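PDB 3LYK: stringent starvation protein A homolog from Haemophilus influenzae, which probably forms an equimolar complex with the RNA polymerase holoenzyme, but not with the core enzyme, and belongs to the glutathione S-transferase superfamily. Local coordinates for residues 35-40 / 53-58; 100-105 / 151-156; 111-116 / 123-128; 130-135 / 158-163. One frame throughout, in Å; residues are numbered along the deposited sequence. Where two conformers were deposited one is given.

Contact 1 (35-40 / 53-58); sequences AEVDLQ and GTVPTL
A first torsion of -72° in V55 directs CG1 to V37 and CG2 to L39: CG1 lies anti to the carbonyl carbon, and CG2 between that carbon and the backbone N. CG1 meets CG2 of V37 at 3.8 Å, the two valines lying alongside and pointing opposite ways. The first torsion of V37, -32°, is away from a staggered value and also brings its CG1 to 4.2 Å from V55 CG1. The second branch, V55 CG2, touches CD2 of L39 at 3.8 Å; L39 reaches inward only with the end of its side chain. No hydrogen bond links 35-40 to 53-58, and the 107 Å² buried between them rests on these methyl contacts.

Each segment also has a bond of its own: an Asx turn, in which D38 OD2 accepts from Q40 N, and a hydrogen bond from T57 OG1 to T54 O, spanning the cis peptide before P56. That cis-proline, preceding strand 57-60, is a hallmark of the thioredoxin-like N-terminal domain of glutathione S-transferases. F10 of strand 3-11, which runs between strands 30-36 and 57-60 in the sheet, touches both V37 and V55, while C18 of helix 16-27 packs on V55.

Contact 2 (100-105 / 151-156); sequences LRIEQD and GLVDCY
V153 and Y156, one helical turn apart, carry the 151-156 side of the contact with I102 and E103. Just ahead of them, the backbone N of G151 donates to the anti lone pair of D154 OD2 at 2.9 Å, a side-chain bond that links G151 to the residue three further on, near the beginning of the helix. V153 holds CG1 anti to its backbone N (chi1 180°), and this methyl meets I102 CD1 at 4.0 Å, the two side chains crossing at about a right angle. D154 turns away from 100-105, its OD1 bonded to Y182 OH and to F145 N.

The axes of the two short helical segments come within 10.3 Å and run nearly parallel, at 11°, as part of the all-helical C-terminal domain of the GST fold. Y156 then spans the gap with two parts of its side chain. Its CB lies 4.1 Å from I102 CG2, and its ring edge at CE2 meets E103 CG, also at 4.1 Å and near the ring plane. CB and CG of E103 both lie against CE2; the bend beyond them at chi2 (-94°) turns the carboxylate away, where OE2 is hydrogen-bonded to Y17 OH of helix 16-27 in the N-terminal domain.

Contact 3 (111-116 / 123-128); sequences AKAENG and SALKQL
A113 and A124 meet methyl to methyl, CB to CB at 3.7 Å, where the two segments come nearest: their CA atoms are only 5.1 Å apart. The small side chains permit this approach, and A124 CB also lies 3.7 Å from the backbone N of A113. Beside this pair, L125 brings CD2 to 3.7 Å from A113 CB, so the alanine methyl touches both neighbours at once. K112 closes the other flank. Its CB is 4.0 Å from A124 CB, and the chain runs on past the same methyl, CD and CE keeping within about 4.2 Å of it. An extended start, with CG anti to the backbone N (chi1 -161°), and a bend at chi3 carry NZ to S123 OG, to which it makes a weak hydrogen bond of 3.3 Å.

The segments cross at -148°, their axes 8.4 Å apart, in a near-antiparallel helical hairpin: helix 89-115 ends, and helix 118-134 starts back along it after a short connection. The pair belongs to the helical C-terminal domain of the GST fold.

Farther out, T109 of helix 89-115 touches A124, Q127 and L128, extending the interface toward the middle of that helix. L164 of helix 152-165 packs on both L125 and L128, and V169 adds to the surroundings of L125. E114, whose CB points away from 123-128, forms a salt bridge through OE2 with K163 NZ of helix 152-165.

Contact 4 (130-135 / 158-163); sequences EELLGI and APLLWK
L132 carries the whole 130-135 side of this contact, reaching toward L160 and L161 of helix 152-165. Its CB points at the opposing helix, and a first torsion of -77° sets CG anti to the carbonyl carbon, beside the backbone N. Neither CB nor CG has a partner within 4.2 Å across the interface; the touching is left to the two methyls. CD1 is shared, lying 3.8 Å from L161 CD2 and 3.9 Å from L160 CD2. The other branch, CD2, meets L161 CD2 at 4.0 Å, so that this one methyl of L161 touches both ends of the L132 fork.

The partners arrive differently. L160 points its CB toward 130-135 and lies alongside L132, running the other way, its CG anti to the backbone N at chi1 174°. L161 starts off to one side, only its end closing on L132.

The nearest CA atoms, those of L132 and L161, are 9.3 Å apart, and just 95 Å² is buried directly between the segments. W106 of helix 89-115 touches L132 and L160, joining a third helix of the C-terminal domain to the cluster, while Y182 and M183 of helix 176-187 back L161. All three leucines are buried and no hydrogen bond crosses between the segments, which implies that the two helices are held here by van der Waals packing and the hydrophobic effect, without a polar link to fix their register.

How the contacts relate
Contact 1 comes first along the chain and stands apart in the N-terminal, thioredoxin-like domain, its centre 21 to 26 Å from the others. Contacts 2, 3 and 4 join three helices of the C-terminal domain pairwise: 89-115 with 152-165, 89-115 with 118-134, and 118-134 with 152-165. Contact 3 is nested within the loop closed by contact 2, whereas contacts 2 and 4 alternate along the chain. Centres of contacts 2 and 4 are 11 Å apart, and contacts 3 and 4, 12 Å apart between centres, touch directly through a charged pair. Each of the three helices therefore packs on both of the others, and contact 2 also borders the second subunit, whose Y52 bonds to R101 and D105.

Contact 1 (35-40 / 53-58)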
loop_
_atom_site.group_PDB
_atom_site.type_symbol
_atom_site.label_atom_id
_atom_site.label_comp_id
_atom_site.label_asym_id
_atom_site.label_seq_id
_atom_site.Cartn_x
_atom_site.Cartn_y
_atom_site.Cartn_z
ATOM N N ALA B 35 20.791 9.084 7.445
ATOM C CA ALA B 35 21.427 8.325 8.527
ATOM C C ALA B 35 21.507 6.897 8.054
ATOM O O ALA B 35 20.486 6.185 7.994
ATOM C CB ALA B 35 20.661 8.445 9.847
ATOM N N GLU B 36 22.725 6.493 7.693
ATOM C CA GLU B 36 22.960 5.183 7.122
ATOM C C GLU B 36 22.747 4.133 8.204
ATOM O O GLU B 36 23.112 4.340 9.343
ATOM C CB GLU B 36 24.389 5.063 6.536
ATOM C CG GLU B 36 24.609 3.736 5.841
ATOM C CD GLU B 36 23.824 3.611 4.523
ATOM O OE1 GLU B 36 23.363 4.647 3.984
ATOM O OE2 GLU B 36 23.682 2.478 4.011
ATOM N N VAL B 37 22.134 3.015 7.862
ATOM C CA VAL B 37 21.925 1.981 8.862
ATOM C C VAL B 37 22.331 0.642 8.281
ATOM O O VAL B 37 22.063 0.322 7.120
ATOM C CB VAL B 37 20.458 1.881 9.430
ATOM C CG1 VAL B 37 19.728 3.224 9.493
ATOM C CG2 VAL B 37 19.651 0.850 8.731
ATOM N N ASP B 38 22.971 -0.135 9.136
ATOM C CA ASP B 38 23.343 -1.514 8.862
ATOM C C ASP B 38 22.182 -2.375 9.321
ATOM O O ASP B 38 21.759 -2.294 10.473
ATOM C CB ASP B 38 24.597 -1.797 9.690
ATOM C CG ASP B 38 25.179 -3.179 9.452
ATOM O OD1 ASP B 38 26.360 -3.251 9.062
ATOM O OD2 ASP B 38 24.486 -4.178 9.676
ATOM N N LEU B 39 21.659 -3.196 8.427
ATOM C CA LEU B 39 20.496 -4.043 8.734
ATOM C C LEU B 39 20.678 -5.050 9.875
ATOM O O LEU B 39 19.707 -5.404 10.521
ATOM C CB LEU B 39 19.929 -4.706 7.459
ATOM C CG LEU B 39 19.585 -3.607 6.415
ATOM C CD1 LEU B 39 19.438 -4.143 4.988
ATOM C CD2 LEU B 39 18.349 -2.830 6.807
ATOM N N GLN B 40 21.908 -5.485 10.152
ATOM C CA GLN B 40 22.141 -6.429 11.270
ATOM C C GLN B 40 22.365 -5.720 12.593
ATOM O O GLN B 40 22.331 -6.340 13.639
ATOM C CB GLN B 40 23.356 -7.303 10.982
ATOM C CG GLN B 40 23.437 -7.735 9.544
ATOM C CD GLN B 40 22.157 -8.361 9.084
ATOM O OE1 GLN B 40 21.738 -8.177 7.940
ATOM N NE2 GLN B 40 21.505 -9.097 9.982
ATOM N N GLY B 53 11.536 -1.343 13.428
ATOM C CA GLY B 53 12.944 -1.320 13.029
ATOM C C GLY B 53 13.174 -1.532 11.548
ATOM O O GLY B 53 14.042 -2.292 11.175
ATOM N N THR B 54 12.376 -0.885 10.699
ATOM C CA THR B 54 12.513 -1.063 9.236
ATOM C C THR B 54 13.061 0.235 8.609
ATOM O O THR B 54 12.982 1.327 9.205
ATOM C CB THR B 54 11.149 -1.351 8.571
ATOM O OG1 THR B 54 10.253 -0.309 8.947
ATOM C CG2 THR B 54 10.572 -2.739 9.012
ATOM N N VAL B 55 13.609 0.118 7.409
ATOM C CA VAL B 55 13.968 1.300 6.662
ATOM C C VAL B 55 13.346 1.145 5.293
ATOM O O VAL B 55 13.118 0.036 4.854
ATOM C CB VAL B 55 15.528 1.497 6.548
ATOM C CG1 VAL B 55 16.110 1.929 7.914
ATOM C CG2 VAL B 55 16.216 0.242 6.025
ATOM N N PRO B 56 13.077 2.263 4.597
ATOM C CA PRO B 56 13.289 3.663 5.009
ATOM C C PRO B 56 12.313 4.097 6.112
ATOM O O PRO B 56 11.141 3.707 6.092
ATOM C CB PRO B 56 13.001 4.446 3.721
ATOM C CG PRO B 56 12.078 3.531 2.957
ATOM C CD PRO B 56 12.579 2.151 3.221
ATOM N N THR B 57 12.810 4.922 7.031
ATOM C CA THR B 57 12.006 5.615 8.010
ATOM C C THR B 57 12.361 7.105 7.886
ATOM O O THR B 57 13.560 7.470 7.927
ATOM C CB THR B 57 12.322 5.123 9.435
ATOM O OG1 THR B 57 11.872 3.780 9.583
ATOM C CG2 THR B 57 11.639 5.962 10.460
ATOM N N LEU B 58 11.338 7.941 7.660
ATOM C CA LEU B 58 11.500 9.383 7.479
ATOM C C LEU B 58 10.982 10.015 8.733
ATOM O O LEU B 58 9.893 9.652 9.177
ATOM C CB LEU B 58 10.687 9.910 6.279
ATOM C CG LEU B 58 10.775 11.418 6.004
ATOM C CD1 LEU B 58 12.208 11.703 5.523
ATOM C CD2 LEU B 58 9.721 11.788 4.924
#

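Contact 2 (100-105 / 151-156)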
loop_
_atom_site.group_PDB
_atom_site.type_symbol
_atom_site.label_atom_id
_atom_site.label_comp_id
_atom_site.label_asym_id
_atom_site.label_seq_id
_atom_site.Cartn_x
_atom_site.Cartn_y
_atom_site.Cartn_z
ATOM N N LEU B 100 1.947 -1.512 -7.497
ATOM C CA LEU B 100 1.716 -2.704 -6.719
ATOM C C LEU B 100 2.206 -3.932 -7.480
ATOM O O LEU B 100 2.836 -4.816 -6.884
ATOM C CB LEU B 100 0.231 -2.889 -6.419
ATOM C CG LEU B 100 -0.116 -4.248 -5.792
ATOM C CD1 LEU B 100 0.424 -4.308 -4.388
ATOM C CD2 LEU B 100 -1.666 -4.483 -5.744
ATOM N N ARG B 101 1.904 -3.986 -8.768
ATOM C CA ARG B 101 2.265 -5.135 -9.588
ATOM C C ARG B 101 3.783 -5.237 -9.821
ATOM O O ARG B 101 4.342 -6.344 -9.805
ATOM C CB ARG B 101 1.543 -5.095 -10.921
ATOM C CG ARG B 101 0.014 -5.395 -10.796
ATOM C CD ARG B 101 -0.704 -5.274 -12.114
ATOM N NE ARG B 101 0.008 -6.005 -13.152
ATOM C CZ ARG B 101 0.330 -5.510 -14.341
ATOM N NH1 ARG B 101 -0.045 -4.284 -14.678
ATOM N NH2 ARG B 101 1.028 -6.243 -15.203
ATOM N N ILE B 102 4.436 -4.097 -10.048
ATOM C CA ILE B 102 5.895 -4.079 -10.134
ATOM C C ILE B 102 6.500 -4.674 -8.890
ATOM O O ILE B 102 7.273 -5.629 -8.961
ATOM C CB ILE B 102 6.433 -2.672 -10.459
ATOM C CG1 ILE B 102 6.028 -2.351 -11.889
ATOM C CG2 ILE B 102 7.980 -2.610 -10.251
ATOM C CD1 ILE B 102 6.021 -0.868 -12.210
ATOM N N GLU B 103 6.081 -4.151 -7.752
ATOM C CA GLU B 103 6.549 -4.582 -6.461
ATOM C C GLU B 103 6.248 -6.070 -6.195
ATOM O O GLU B 103 7.120 -6.807 -5.706
ATOM C CB GLU B 103 5.905 -3.709 -5.390
ATOM C CG GLU B 103 6.749 -3.463 -4.175
ATOM C CD GLU B 103 6.462 -4.447 -3.076
ATOM O OE1 GLU B 103 5.306 -4.931 -3.007
ATOM O OE2 GLU B 103 7.377 -4.743 -2.271
ATOM N N GLN B 104 5.054 -6.520 -6.561
ATOM C CA GLN B 104 4.628 -7.879 -6.266
ATOM C C GLN B 104 5.277 -8.912 -7.177
ATOM O O GLN B 104 5.733 -9.948 -6.714
ATOM C CB GLN B 104 3.096 -7.980 -6.396
ATOM C CG GLN B 104 2.479 -8.813 -5.339
ATOM C CD GLN B 104 1.036 -8.361 -5.028
ATOM O OE1 GLN B 104 0.789 -7.644 -4.045
ATOM N NE2 GLN B 104 0.099 -8.772 -5.868
ATOM N N ASP B 105 5.297 -8.620 -8.468
ATOM C CA ASP B 105 5.768 -9.540 -9.491
ATOM C C ASP B 105 7.304 -9.468 -9.742
ATOM O O ASP B 105 7.950 -10.511 -9.871
ATOM C CB ASP B 105 5.072 -9.265 -10.830
ATOM C CG ASP B 105 3.536 -9.435 -10.777
ATOM O OD1 ASP B 105 2.877 -9.107 -11.790
ATOM O OD2 ASP B 105 2.984 -9.880 -9.755
ATOM N N GLY B 151 7.288 10.014 -13.141
ATOM C CA GLY B 151 6.463 9.993 -11.927
ATOM C C GLY B 151 6.835 8.866 -11.006
ATOM O O GLY B 151 7.866 8.184 -11.234
ATOM N N LEU B 152 5.979 8.631 -9.995
ATOM C CA LEU B 152 6.225 7.585 -8.998
ATOM C C LEU B 152 6.407 6.191 -9.580
ATOM O O LEU B 152 7.155 5.406 -9.012
ATOM C CB LEU B 152 5.153 7.580 -7.891
ATOM C CG LEU B 152 5.027 8.832 -7.007
ATOM C CD1 LEU B 152 3.957 8.611 -5.862
ATOM C CD2 LEU B 152 6.382 9.258 -6.404
ATOM N N VAL B 153 5.718 5.854 -10.671
ATOM C CA VAL B 153 5.926 4.519 -11.294
ATOM C C VAL B 153 7.414 4.349 -11.735
ATOM O O VAL B 153 8.039 3.296 -11.528
ATOM C CB VAL B 153 4.982 4.311 -12.508
ATOM C CG1 VAL B 153 5.200 2.939 -13.150
ATOM C CG2 VAL B 153 3.468 4.482 -12.069
ATOM N N ASP B 154 7.979 5.403 -12.298
ATOM C CA ASP B 154 9.405 5.401 -12.687
ATOM C C ASP B 154 10.317 5.279 -11.460
ATOM O O ASP B 154 11.383 4.671 -11.548
ATOM C CB ASP B 154 9.714 6.661 -13.493
ATOM C CG ASP B 154 8.812 6.787 -14.695
ATOM O OD1 ASP B 154 8.950 5.965 -15.633
ATOM O OD2 ASP B 154 7.903 7.664 -14.672
ATOM N N CYS B 155 9.868 5.803 -10.309
ATOM C CA CYS B 155 10.585 5.611 -9.061
ATOM C C CYS B 155 10.559 4.153 -8.613
ATOM O O CYS B 155 11.366 3.769 -7.770
ATOM C CB CYS B 155 10.059 6.533 -7.961
ATOM S SG CYS B 155 10.250 8.283 -8.429
ATOM N N TYR B 156 9.641 3.348 -9.160
ATOM C CA TYR B 156 9.682 1.906 -8.899
ATOM C C TYR B 156 10.541 1.195 -9.961
ATOM O O TYR B 156 11.262 0.270 -9.643
ATOM C CB TYR B 156 8.260 1.261 -8.901
ATOM C CG TYR B 156 7.507 1.371 -7.582
ATOM C CD1 TYR B 156 7.049 2.613 -7.130
ATOM C CD2 TYR B 156 7.246 0.242 -6.797
ATOM C CE1 TYR B 156 6.374 2.744 -5.929
ATOM C CE2 TYR B 156 6.545 0.368 -5.556
ATOM C CZ TYR B 156 6.119 1.622 -5.151
ATOM O OH TYR B 156 5.445 1.812 -3.969
#

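Contact 3 (111-116 / 123-128)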
loop_
_atom_site.group_PDB
_atom_site.type_symbol
_atom_site.label_atom_id
_atom_site.label_comp_id
_atom_site.label_asym_id
_atom_site.label_seq_id
_atom_site.Cartn_x
_atom_site.Cartn_y
_atom_site.Cartn_z
ATOM N N ALA B 111 15.143 -9.795 -5.741
ATOM C CA ALA B 111 15.744 -10.226 -4.478
ATOM C C ALA B 111 16.396 -11.638 -4.574
ATOM O O ALA B 111 17.444 -11.887 -3.984
ATOM C CB ALA B 111 14.740 -10.196 -3.359
ATOM N N LYS B 112 15.733 -12.540 -5.286
ATOM C CA LYS B 112 16.245 -13.895 -5.566
ATOM C C LYS B 112 17.577 -13.753 -6.328
ATOM O O LYS B 112 18.573 -14.434 -6.013
ATOM C CB LYS B 112 15.206 -14.626 -6.427
ATOM C CG LYS B 112 15.273 -16.150 -6.473
ATOM C CD LYS B 112 14.220 -16.716 -7.459
ATOM C CE LYS B 112 14.792 -17.809 -8.371
ATOM N NZ LYS B 112 14.057 -17.808 -9.685
ATOM N N ALA B 113 17.594 -12.845 -7.311
ATOM C CA ALA B 113 18.778 -12.606 -8.145
ATOM C C ALA B 113 19.961 -12.064 -7.363
ATOM O O ALA B 113 21.084 -12.217 -7.779
ATOM C CB ALA B 113 18.454 -11.693 -9.335
ATOM N N GLU B 114 19.717 -11.452 -6.222
ATOM C CA GLU B 114 20.811 -10.950 -5.416
ATOM C C GLU B 114 21.186 -11.943 -4.337
ATOM O O GLU B 114 22.340 -12.019 -3.962
ATOM C CB GLU B 114 20.443 -9.622 -4.747
ATOM C CG GLU B 114 20.053 -8.519 -5.708
ATOM C CD GLU B 114 19.511 -7.285 -4.983
ATOM O OE1 GLU B 114 18.398 -7.368 -4.402
ATOM O OE2 GLU B 114 20.206 -6.240 -4.994
ATOM N N ASN B 115 20.210 -12.672 -3.808
ATOM C CA ASN B 115 20.429 -13.460 -2.600
ATOM C C ASN B 115 20.256 -14.976 -2.714
ATOM O O ASN B 115 20.365 -15.675 -1.727
ATOM C CB ASN B 115 19.537 -12.934 -1.471
ATOM C CG ASN B 115 19.606 -11.414 -1.328
ATOM O OD1 ASN B 115 20.648 -10.800 -1.579
ATOM N ND2 ASN B 115 18.492 -10.804 -0.929
ATOM N N GLY B 116 19.950 -15.492 -3.892
ATOM C CA GLY B 116 19.758 -16.936 -4.026
ATOM C C GLY B 116 21.043 -17.740 -4.239
ATOM O O GLY B 116 22.154 -17.201 -4.214
ATOM N N SER B 123 18.727 -18.019 -12.897
ATOM C CA SER B 123 17.353 -18.254 -13.296
ATOM C C SER B 123 16.518 -16.960 -13.100
ATOM O O SER B 123 15.739 -16.569 -13.977
ATOM C CB SER B 123 16.837 -19.467 -12.515
ATOM O OG SER B 123 15.471 -19.386 -12.207
ATOM N N ALA B 124 16.722 -16.279 -11.970
ATOM C CA ALA B 124 16.055 -14.992 -11.704
ATOM C C ALA B 124 16.432 -13.927 -12.740
ATOM O O ALA B 124 15.553 -13.274 -13.317
ATOM C CB ALA B 124 16.356 -14.532 -10.307
ATOM N N LEU B 125 17.728 -13.785 -13.021
ATOM C CA LEU B 125 18.190 -12.847 -14.049
ATOM C C LEU B 125 17.599 -13.087 -15.437
ATOM O O LEU B 125 17.177 -12.135 -16.115
ATOM C CB LEU B 125 19.713 -12.809 -14.139
ATOM C CG LEU B 125 20.482 -12.286 -12.919
ATOM C CD1 LEU B 125 21.993 -12.390 -13.138
ATOM C CD2 LEU B 125 20.080 -10.837 -12.581
ATOM N N LYS B 126 17.551 -14.345 -15.865
ATOM C CA LYS B 126 16.975 -14.644 -17.174
ATOM C C LYS B 126 15.486 -14.320 -17.203
ATOM O O LYS B 126 14.982 -13.771 -18.191
ATOM C CB LYS B 126 17.199 -16.109 -17.572
ATOM C CG LYS B 126 16.858 -16.396 -19.059
ATOM C CD LYS B 126 17.762 -17.494 -19.643
ATOM C CE LYS B 126 17.381 -18.892 -19.110
ATOM N NZ LYS B 126 16.315 -19.470 -19.968
ATOM N N GLN B 127 14.792 -14.654 -16.121
ATOM C CA GLN B 127 13.373 -14.367 -16.023
ATOM C C GLN B 127 13.082 -12.851 -16.077
ATOM O O GLN B 127 12.205 -12.413 -16.825
ATOM C CB GLN B 127 12.774 -15.010 -14.762
ATOM C CG GLN B 127 11.241 -15.240 -14.867
ATOM C CD GLN B 127 10.515 -15.155 -13.509
ATOM O OE1 GLN B 127 10.930 -15.767 -12.529
ATOM N NE2 GLN B 127 9.424 -14.394 -13.461
ATOM N N LEU B 128 13.818 -12.057 -15.294
ATOM C CA LEU B 128 13.627 -10.583 -15.303
ATOM C C LEU B 128 13.943 -9.975 -16.652
ATOM O O LEU B 128 13.214 -9.123 -17.153
ATOM C CB LEU B 128 14.469 -9.907 -14.221
ATOM C CG LEU B 128 13.798 -9.872 -12.852
ATOM C CD1 LEU B 128 14.767 -9.373 -11.815
ATOM C CD2 LEU B 128 12.515 -9.021 -12.868
#

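Contact 4 (130-135 / 158-163)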
loop_
_atom_site.group_PDB
_atom_site.type_symbol
_atom_site.label_atom_id
_atom_site.label_comp_id
_atom_site.label_asym_id
_atom_site.label_seq_id
_atom_site.Cartn_x
_atom_site.Cartn_y
_atom_site.Cartn_z
ATOM N N GLU B 130 13.817 -11.574 -19.651
ATOM C CA GLU B 130 12.744 -11.899 -20.597
ATOM C C GLU B 130 11.533 -10.973 -20.394
ATOM O O GLU B 130 11.040 -10.357 -21.350
ATOM C CB GLU B 130 12.295 -13.348 -20.460
ATOM C CG GLU B 130 13.253 -14.393 -21.016
ATOM C CD GLU B 130 12.760 -15.832 -20.768
ATOM O OE1 GLU B 130 12.510 -16.559 -21.763
ATOM O OE2 GLU B 130 12.610 -16.228 -19.576
ATOM N N GLU B 131 11.080 -10.863 -19.143
ATOM C CA GLU B 131 9.921 -10.028 -18.814
ATOM C C GLU B 131 10.059 -8.561 -19.204
ATOM O O GLU B 131 9.141 -7.980 -19.784
ATOM C CB GLU B 131 9.565 -10.163 -17.343
ATOM C CG GLU B 131 8.460 -11.181 -17.120
ATOM C CD GLU B 131 8.568 -11.906 -15.795
ATOM O OE1 GLU B 131 9.367 -11.485 -14.911
ATOM O OE2 GLU B 131 7.844 -12.912 -15.640
ATOM N N LEU B 132 11.205 -7.961 -18.894
ATOM C CA LEU B 132 11.437 -6.582 -19.289
ATOM C C LEU B 132 11.487 -6.403 -20.819
ATOM O O LEU B 132 10.893 -5.465 -21.363
ATOM C CB LEU B 132 12.674 -6.016 -18.585
ATOM C CG LEU B 132 12.372 -5.654 -17.118
ATOM C CD1 LEU B 132 13.596 -5.748 -16.268
ATOM C CD2 LEU B 132 11.727 -4.270 -17.000
ATOM N N LEU B 133 12.158 -7.319 -21.511
ATOM C CA LEU B 133 12.115 -7.313 -22.975
ATOM C C LEU B 133 10.666 -7.431 -23.487
ATOM O O LEU B 133 10.249 -6.671 -24.360
ATOM C CB LEU B 133 13.058 -8.375 -23.586
ATOM C CG LEU B 133 14.554 -7.982 -23.582
ATOM C CD1 LEU B 133 15.428 -9.106 -24.156
ATOM C CD2 LEU B 133 14.848 -6.647 -24.322
ATOM N N GLY B 134 9.895 -8.332 -22.882
ATOM C CA GLY B 134 8.477 -8.507 -23.201
ATOM C C GLY B 134 7.629 -7.245 -23.153
ATOM O O GLY B 134 6.723 -7.080 -23.967
ATOM N N ILE B 135 7.917 -6.339 -22.219
ATOM C CA ILE B 135 7.135 -5.086 -22.137
ATOM C C ILE B 135 7.708 -3.907 -22.932
ATOM O O ILE B 135 7.178 -2.800 -22.892
ATOM C CB ILE B 135 6.729 -4.697 -20.672
ATOM C CG1 ILE B 135 7.945 -4.559 -19.747
ATOM C CG2 ILE B 135 5.753 -5.723 -20.118
ATOM C CD1 ILE B 135 8.664 -3.244 -19.869
ATOM N N ALA B 158 13.004 2.482 -12.218
ATOM C CA ALA B 158 14.425 2.876 -12.313
ATOM C C ALA B 158 15.369 2.202 -11.282
ATOM O O ALA B 158 16.412 1.735 -11.666
ATOM C CB ALA B 158 14.613 4.431 -12.330
ATOM N N PRO B 159 14.983 2.124 -9.980
ATOM C CA PRO B 159 15.856 1.450 -9.044
ATOM C C PRO B 159 16.068 -0.012 -9.422
ATOM O O PRO B 159 17.126 -0.582 -9.123
ATOM C CB PRO B 159 15.084 1.553 -7.713
ATOM C CG PRO B 159 14.397 2.852 -7.835
ATOM C CD PRO B 159 13.888 2.812 -9.271
ATOM N N LEU B 160 15.057 -0.614 -10.039
ATOM C CA LEU B 160 15.136 -2.026 -10.410
ATOM C C LEU B 160 16.088 -2.244 -11.599
ATOM O O LEU B 160 16.882 -3.177 -11.590
ATOM C CB LEU B 160 13.754 -2.584 -10.738
ATOM C CG LEU B 160 13.782 -4.017 -11.272
ATOM C CD1 LEU B 160 12.681 -4.814 -10.652
ATOM C CD2 LEU B 160 13.623 -3.966 -12.790
ATOM N N LEU B 161 15.990 -1.380 -12.609
ATOM C CA LEU B 161 16.883 -1.411 -13.762
ATOM C C LEU B 161 18.345 -1.091 -13.362
ATOM O O LEU B 161 19.270 -1.709 -13.862
ATOM C CB LEU B 161 16.388 -0.452 -14.817
ATOM C CG LEU B 161 15.037 -0.878 -15.413
ATOM C CD1 LEU B 161 14.566 0.145 -16.392
ATOM C CD2 LEU B 161 15.111 -2.277 -16.143
ATOM N N TRP B 162 18.511 -0.150 -12.435
ATOM C CA TRP B 162 19.769 0.190 -11.880
ATOM C C TRP B 162 20.422 -1.035 -11.241
ATOM O O TRP B 162 21.600 -1.307 -11.493
ATOM C CB TRP B 162 19.600 1.283 -10.848
ATOM C CG TRP B 162 20.894 1.766 -10.251
ATOM C CD1 TRP B 162 21.320 1.609 -8.933
ATOM C CD2 TRP B 162 21.910 2.540 -10.909
ATOM N NE1 TRP B 162 22.519 2.257 -8.756
ATOM C CE2 TRP B 162 22.916 2.819 -9.944
ATOM C CE3 TRP B 162 22.081 2.998 -12.226
ATOM C CZ2 TRP B 162 24.096 3.548 -10.253
ATOM C CZ3 TRP B 162 23.248 3.736 -12.530
ATOM C CH2 TRP B 162 24.234 4.002 -11.533
ATOM N N LYS B 163 19.667 -1.782 -10.439
ATOM C CA LYS B 163 20.218 -2.979 -9.826
ATOM C C LYS B 163 20.548 -4.050 -10.843
ATOM O O LYS B 163 21.599 -4.702 -10.714
ATOM C CB LYS B 163 19.327 -3.536 -8.727
ATOM C CG LYS B 163 19.497 -2.756 -7.424
ATOM C CD LYS B 163 18.667 -3.369 -6.323
ATOM C CE LYS B 163 18.831 -2.631 -5.033
ATOM N NZ LYS B 163 20.083 -3.029 -4.330
#